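Local coordinates for protein beta-lactamase/D-alanine Carboxypeptidase (Yersinia pestis, PDB 3RJU) that probably acts as a serine hydrolase of the beta-lactamase and penicillin-binding protein family, opening beta-lactams or trimming terminal D-alanine from peptides, at residues P130-P135 with G218-A223; I60-K65 with Y159-Y164. All blocks are in the same frame, centred on the assembly; numbering follows the deposited sequence.

Contact 1 of 2, residues P130-P135 with G218-A223; sequences PVFTWP and GNTVAA
Phe132 and Ala223 make the main apolar touch between these two loops: CD1 of Phe132 lies 3.7 Å from CB of Ala223, which approaches the ring obliquely. CG of Phe132 lies anti to the carbonyl carbon (chi1 -54°). Val131 CG2 stands over the centre of one face of the ring. The CB of Phe132 sits against both Thr220 CG2 and Ala223 CB, each at 3.7 Å. Phe132 occupies the third position of a type II turn from Pro130 to Thr133, which Thr133 OG1 braces by a bond of 2.7 Å to Pro130 O. The buried Phe132 O has no conventional partner; its nearest neighbour across the contact is Thr220 CA, at 3.5 Å in a CA-H...O contact. Ala222 points its CB into the other loop, 3.5 Å from both Thr133 O and Pro135 O, methyl against carbonyls. Beyond the cis peptide before Pro135, a water donates to Pro135 O at 2.7 Å and to Ala222 O at 2.9 Å, bridging the backbones. An Asx turn at Asn219 leads into the short 3-10 segment 221-222. Arg59 of strand 58-59 lies against Phe132 and Thr220, while Arg140 of helix 137-144 touches Pro135 and bonds Ala222 O.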
loop_
_atom_site.group_PDB
_atom_site.type_symbol
_atom_site.label_atom_id
_atom_site.label_comp_id
_atom_site.label_asym_id
_atom_site.label_seq_id
_atom_site.Cartn_x
_atom_site.Cartn_y
_atom_site.Cartn_z
ATOM N N PRO A 130 -8.951 9.211 -15.592
ATOM C CA PRO A 130 -7.744 9.584 -14.840
ATOM C C PRO A 130 -7.616 8.798 -13.535
ATOM O O PRO A 130 -8.605 8.558 -12.842
ATOM C CB PRO A 130 -7.949 11.075 -14.546
ATOM C CG PRO A 130 -9.402 11.325 -14.746
ATOM C CD PRO A 130 -9.844 10.360 -15.806
ATOM N N VAL A 131 -6.391 8.411 -13.196
ATOM C CA VAL A 131 -6.163 7.464 -12.110
ATOM C C VAL A 131 -6.630 7.995 -10.746
ATOM O O VAL A 131 -6.450 9.169 -10.422
ATOM C CB VAL A 131 -4.663 7.039 -12.059
ATOM C CG1 VAL A 131 -3.800 8.146 -11.489
ATOM C CG2 VAL A 131 -4.500 5.755 -11.275
ATOM N N PHE A 132 -7.239 7.116 -9.956
ATOM C CA PHE A 132 -7.644 7.435 -8.582
ATOM C C PHE A 132 -8.722 8.513 -8.499
ATOM O O PHE A 132 -8.770 9.286 -7.533
ATOM C CB PHE A 132 -6.424 7.814 -7.734
ATOM C CG PHE A 132 -5.338 6.778 -7.751
ATOM C CD1 PHE A 132 -5.659 5.433 -7.612
ATOM C CD2 PHE A 132 -4.003 7.137 -7.920
ATOM C CE1 PHE A 132 -4.678 4.446 -7.654
ATOM C CE2 PHE A 132 -3.007 6.146 -7.955
ATOM C CZ PHE A 132 -3.358 4.799 -7.815
ATOM N N THR A 133 -9.610 8.547 -9.488
ATOM C CA THR A 133 -10.683 9.537 -9.468
ATOM C C THR A 133 -12.093 8.955 -9.557
ATOM O O THR A 133 -13.047 9.643 -9.217
ATOM C CB THR A 133 -10.509 10.614 -10.578
ATOM O OG1 THR A 133 -10.678 10.009 -11.861
ATOM C CG2 THR A 133 -9.127 11.274 -10.498
ATOM N N TRP A 134 -12.229 7.706 -10.007
ATOM C CA TRP A 134 -13.536 7.049 -10.131
ATOM C C TRP A 134 -13.417 5.584 -9.674
ATOM O O TRP A 134 -12.427 4.926 -10.005
ATOM C CB TRP A 134 -14.025 7.092 -11.592
ATOM C CG TRP A 134 -15.448 6.597 -11.726
ATOM C CD1 TRP A 134 -16.581 7.361 -11.792
ATOM C CD2 TRP A 134 -15.887 5.228 -11.763
ATOM N NE1 TRP A 134 -17.688 6.555 -11.876
ATOM C CE2 TRP A 134 -17.291 5.242 -11.854
ATOM C CE3 TRP A 134 -15.226 3.991 -11.723
ATOM C CZ2 TRP A 134 -18.051 4.068 -11.915
ATOM C CZ3 TRP A 134 -15.974 2.834 -11.765
ATOM C CH2 TRP A 134 -17.376 2.876 -11.871
ATOM N N PRO A 135 -14.416 5.061 -8.931
ATOM C CA PRO A 135 -15.670 5.704 -8.515
ATOM C C PRO A 135 -15.466 6.628 -7.328
ATOM O O PRO A 135 -14.517 6.449 -6.545
ATOM C CB PRO A 135 -16.539 4.519 -8.075
ATOM C CG PRO A 135 -15.530 3.493 -7.565
ATOM C CD PRO A 135 -14.367 3.639 -8.539
ATOM N N GLY A 218 -3.800 15.576 -9.152
ATOM C CA GLY A 218 -5.032 16.138 -8.631
ATOM C C GLY A 218 -5.492 15.464 -7.363
ATOM O O GLY A 218 -4.771 14.668 -6.769
ATOM N N ASN A 219 -6.691 15.827 -6.936
ATOM C CA ASN A 219 -7.317 15.266 -5.753
ATOM C C ASN A 219 -7.610 13.791 -6.017
ATOM O O ASN A 219 -8.239 13.445 -7.018
ATOM C CB ASN A 219 -8.599 16.068 -5.488
ATOM C CG ASN A 219 -9.419 15.545 -4.314
ATOM O OD1 ASN A 219 -9.751 14.364 -4.243
ATOM N ND2 ASN A 219 -9.783 16.447 -3.406
ATOM N N THR A 220 -7.132 12.926 -5.124
ATOM C CA THR A 220 -7.318 11.489 -5.267
ATOM C C THR A 220 -8.117 10.896 -4.099
ATOM O O THR A 220 -8.030 9.687 -3.805
ATOM C CB THR A 220 -5.961 10.789 -5.353
ATOM O OG1 THR A 220 -5.164 11.173 -4.228
ATOM C CG2 THR A 220 -5.222 11.147 -6.667
ATOM N N VAL A 221 -8.921 11.729 -3.448
ATOM C CA VAL A 221 -9.720 11.260 -2.324
ATOM C C VAL A 221 -10.660 10.097 -2.707
ATOM O O VAL A 221 -10.986 9.252 -1.863
ATOM C CB VAL A 221 -10.502 12.421 -1.680
ATOM C CG1 VAL A 221 -11.544 11.893 -0.679
ATOM C CG2 VAL A 221 -9.539 13.376 -1.011
ATOM N N ALA A 222 -11.077 10.035 -3.971
ATOM C CA ALA A 222 -11.904 8.913 -4.434
ATOM C C ALA A 222 -11.265 7.547 -4.156
ATOM O O ALA A 222 -11.970 6.561 -3.933
ATOM C CB ALA A 222 -12.221 9.039 -5.898
ATOM N N ALA A 223 -9.934 7.490 -4.173
ATOM C CA ALA A 223 -9.222 6.240 -3.914
ATOM C C ALA A 223 -8.487 6.302 -2.566
ATOM O O ALA A 223 -7.401 5.739 -2.405
ATOM C CB ALA A 223 -8.236 5.945 -5.059
HETATM O O HOH W 1 -12.318 4.906 -6.310
#

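Contact 2 of 2, residues I60-K65 with Y159-Y164; sequences IASITK and YSNLAY. With CIT (citric acid), chain B.
Ser62 and Lys65, which fit the SxxK motif of serine beta-lactamases and penicillin-binding proteins, meet Tyr159 and Asn161 of a YxN sequence, consistent with the active site of class C enzymes and their relatives. Lys65 carries the contact. Its chain runs extended to CE and bends at the end (chi4 65°), bringing NZ among three side chains: it donates to Asn161 OD1 at 2.7 Å, almost straight on to the C=O (167°), to Tyr159 OH at 2.9 Å and to Ser62 OG at 2.9 Å. Ser226 O is a further partner of the same nitrogen. Nearer the backbone, the aliphatic chain passes over one face of the Tyr164 ring, with CG 3.7 Å from the centroid in a CH-pi contact. The hydroxyls of Ser62 and Tyr159 both point to one carboxylate of a citrate, probably from the crystallisation liquor: Ser62 OG bonds O3 at 2.6 Å, and Tyr159 OH makes a weak bond to O4. O6, of a different carboxylate of the citrate, sits over a face of the Tyr159 ring, toward its rim. Ser160 OG accepts from Ala163 N, capping helix 162-175, and is also hydrogen-bonded to Pro119 O. The starts of helices 64-77 and 162-175 come together beside strand 299-306, whose Lys302 touches Ser62 and Lys65 and bonds Tyr159 OH.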
loop_
_atom_site.group_PDB
_atom_site.type_symbol
_atom_site.label_atom_id
_atom_site.label_comp_id
_atom_site.label_asym_id
_atom_site.label_seq_id
_atom_site.Cartn_x
_atom_site.Cartn_y
_atom_site.Cartn_z
ATOM N N ILE A 60 2.156 6.570 -4.226
ATOM C CA ILE A 60 2.508 5.279 -3.636
ATOM C C ILE A 60 1.558 4.162 -4.066
ATOM O O ILE A 60 1.788 2.989 -3.761
ATOM C CB ILE A 60 2.649 5.331 -2.084
ATOM C CG1 ILE A 60 1.285 5.519 -1.398
ATOM C CG2 ILE A 60 3.630 6.442 -1.668
ATOM C CD1 ILE A 60 1.385 5.448 0.143
ATOM N N ALA A 61 0.502 4.527 -4.788
ATOM C CA ALA A 61 -0.460 3.548 -5.277
ATOM C C ALA A 61 -0.911 2.667 -4.112
ATOM O O ALA A 61 -1.199 3.188 -3.042
ATOM C CB ALA A 61 0.123 2.717 -6.448
ATOM N N SER A 62 -0.943 1.348 -4.288
ATOM C CA SER A 62 -1.577 0.474 -3.285
ATOM C C SER A 62 -0.825 0.302 -1.958
ATOM O O SER A 62 -1.303 -0.392 -1.053
ATOM C CB SER A 62 -1.935 -0.887 -3.892
ATOM O OG SER A 62 -2.900 -0.721 -4.919
ATOM N N ILE A 63 0.342 0.922 -1.809
ATOM C CA ILE A 63 0.926 1.006 -0.467
ATOM C C ILE A 63 -0.106 1.712 0.435
ATOM O O ILE A 63 -0.143 1.505 1.657
ATOM C CB ILE A 63 2.293 1.774 -0.466
ATOM C CG1 ILE A 63 3.314 1.082 -1.382
ATOM C CG2 ILE A 63 2.850 1.882 0.925
ATOM C CD1 ILE A 63 3.608 -0.351 -1.032
ATOM N N THR A 64 -0.967 2.512 -0.197
ATOM C CA THR A 64 -2.090 3.178 0.476
ATOM C C THR A 64 -2.885 2.195 1.335
ATOM O O THR A 64 -3.304 2.536 2.441
ATOM C CB THR A 64 -3.062 3.808 -0.555
ATOM O OG1 THR A 64 -2.401 4.878 -1.241
ATOM C CG2 THR A 64 -4.325 4.368 0.139
ATOM N N LYS A 65 -3.084 0.974 0.838
ATOM C CA LYS A 65 -3.890 -0.015 1.570
ATOM C C LYS A 65 -3.313 -0.338 2.945
ATOM O O LYS A 65 -4.068 -0.605 3.883
ATOM C CB LYS A 65 -4.006 -1.299 0.758
ATOM C CG LYS A 65 -4.804 -1.133 -0.529
ATOM C CD LYS A 65 -4.991 -2.458 -1.244
ATOM C CE LYS A 65 -5.928 -2.348 -2.448
ATOM N NZ LYS A 65 -5.367 -1.469 -3.530
ATOM N N TYR A 159 -8.051 -9.734 -5.052
ATOM C CA TYR A 159 -7.544 -8.402 -4.755
ATOM C C TYR A 159 -8.561 -7.369 -5.201
ATOM O O TYR A 159 -9.056 -7.420 -6.337
ATOM C CB TYR A 159 -6.260 -8.198 -5.526
ATOM C CG TYR A 159 -5.530 -6.930 -5.211
ATOM C CD1 TYR A 159 -4.686 -6.859 -4.102
ATOM C CD2 TYR A 159 -5.661 -5.801 -6.019
ATOM C CE1 TYR A 159 -3.976 -5.706 -3.804
ATOM C CE2 TYR A 159 -4.961 -4.633 -5.728
ATOM C CZ TYR A 159 -4.109 -4.591 -4.625
ATOM O OH TYR A 159 -3.393 -3.452 -4.345
ATOM N N SER A 160 -8.852 -6.417 -4.321
ATOM C CA SER A 160 -9.880 -5.425 -4.611
ATOM C C SER A 160 -9.494 -4.013 -4.174
ATOM O O SER A 160 -9.036 -3.787 -3.044
ATOM C CB SER A 160 -11.224 -5.836 -3.994
ATOM O OG SER A 160 -12.198 -4.837 -4.227
ATOM N N ASN A 161 -9.643 -3.081 -5.110
ATOM C CA ASN A 161 -9.588 -1.659 -4.825
ATOM C C ASN A 161 -10.909 -1.161 -4.248
ATOM O O ASN A 161 -10.917 -0.479 -3.214
ATOM C CB ASN A 161 -9.209 -0.903 -6.090
ATOM C CG ASN A 161 -7.788 -1.227 -6.530
ATOM O OD1 ASN A 161 -6.909 -1.416 -5.691
ATOM N ND2 ASN A 161 -7.556 -1.292 -7.840
ATOM N N LEU A 162 -12.010 -1.525 -4.909
ATOM C CA LEU A 162 -13.346 -1.165 -4.438
ATOM C C LEU A 162 -13.530 -1.466 -2.944
ATOM O O LEU A 162 -13.983 -0.609 -2.182
ATOM C CB LEU A 162 -14.395 -1.935 -5.225
ATOM C CG LEU A 162 -15.834 -1.790 -4.743
ATOM C CD1 LEU A 162 -16.252 -0.305 -4.779
ATOM C CD2 LEU A 162 -16.763 -2.661 -5.605
ATOM N N ALA A 163 -13.205 -2.687 -2.530
ATOM C CA ALA A 163 -13.387 -3.081 -1.143
ATOM C C ALA A 163 -12.598 -2.190 -0.177
ATOM O O ALA A 163 -13.075 -1.878 0.918
ATOM C CB ALA A 163 -13.024 -4.571 -0.954
ATOM N N TYR A 164 -11.380 -1.806 -0.569
ATOM C CA TYR A 164 -10.543 -0.962 0.270
ATOM C C TYR A 164 -11.053 0.481 0.376
ATOM O O TYR A 164 -10.898 1.120 1.422
ATOM C CB TYR A 164 -9.073 -0.999 -0.178
ATOM C CG TYR A 164 -8.226 -1.821 0.759
ATOM C CD1 TYR A 164 -7.612 -1.233 1.853
ATOM C CD2 TYR A 164 -8.085 -3.203 0.579
ATOM C CE1 TYR A 164 -6.855 -1.972 2.742
ATOM C CE2 TYR A 164 -7.332 -3.961 1.468
ATOM C CZ TYR A 164 -6.710 -3.331 2.547
ATOM O OH TYR A 164 -5.958 -4.054 3.437
HETATM C C1 CIT B . -1.369 -4.287 -11.202
HETATM O O1 CIT B . -0.785 -3.339 -11.788
HETATM O O2 CIT B . -2.448 -4.684 -11.665
HETATM C C2 CIT B . -0.790 -4.943 -9.972
HETATM C C3 CIT B . -1.416 -4.342 -8.709
HETATM O O7 CIT B . -2.827 -4.665 -8.712
HETATM C C4 CIT B . -1.247 -2.820 -8.682
HETATM C C5 CIT B . -1.833 -2.203 -7.425
HETATM O O3 CIT B . -1.439 -1.101 -6.998
HETATM O O4 CIT B . -2.736 -2.810 -6.796
HETATM C C6 CIT B . -0.769 -4.988 -7.501
HETATM O O5 CIT B . 0.387 -4.656 -7.173
HETATM O O6 CIT B . -1.401 -5.877 -6.863
#

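How the contacts relate
From the N terminus the chain passes 60-65, then 130-135, 159-164 and 218-223, so the two contacts cross. Contact 2 closes a loop of 93 residues when 159-164 returns to the start of helix 64-77; contact 1 begins within that loop and closes one of 82 residues beyond it. Cys217, which directly precedes 218-223, is disulfide-bonded to Cys205. The contacts touch directly, with centres about 12 Å apart: Phe132 CZ packs 4.1 Å from Ala61 CA, and Ala223 O approaches Thr64 CG2. Together they join the loops before helix 137-144 and strand 230-231 to the helix starts that line the probable active site.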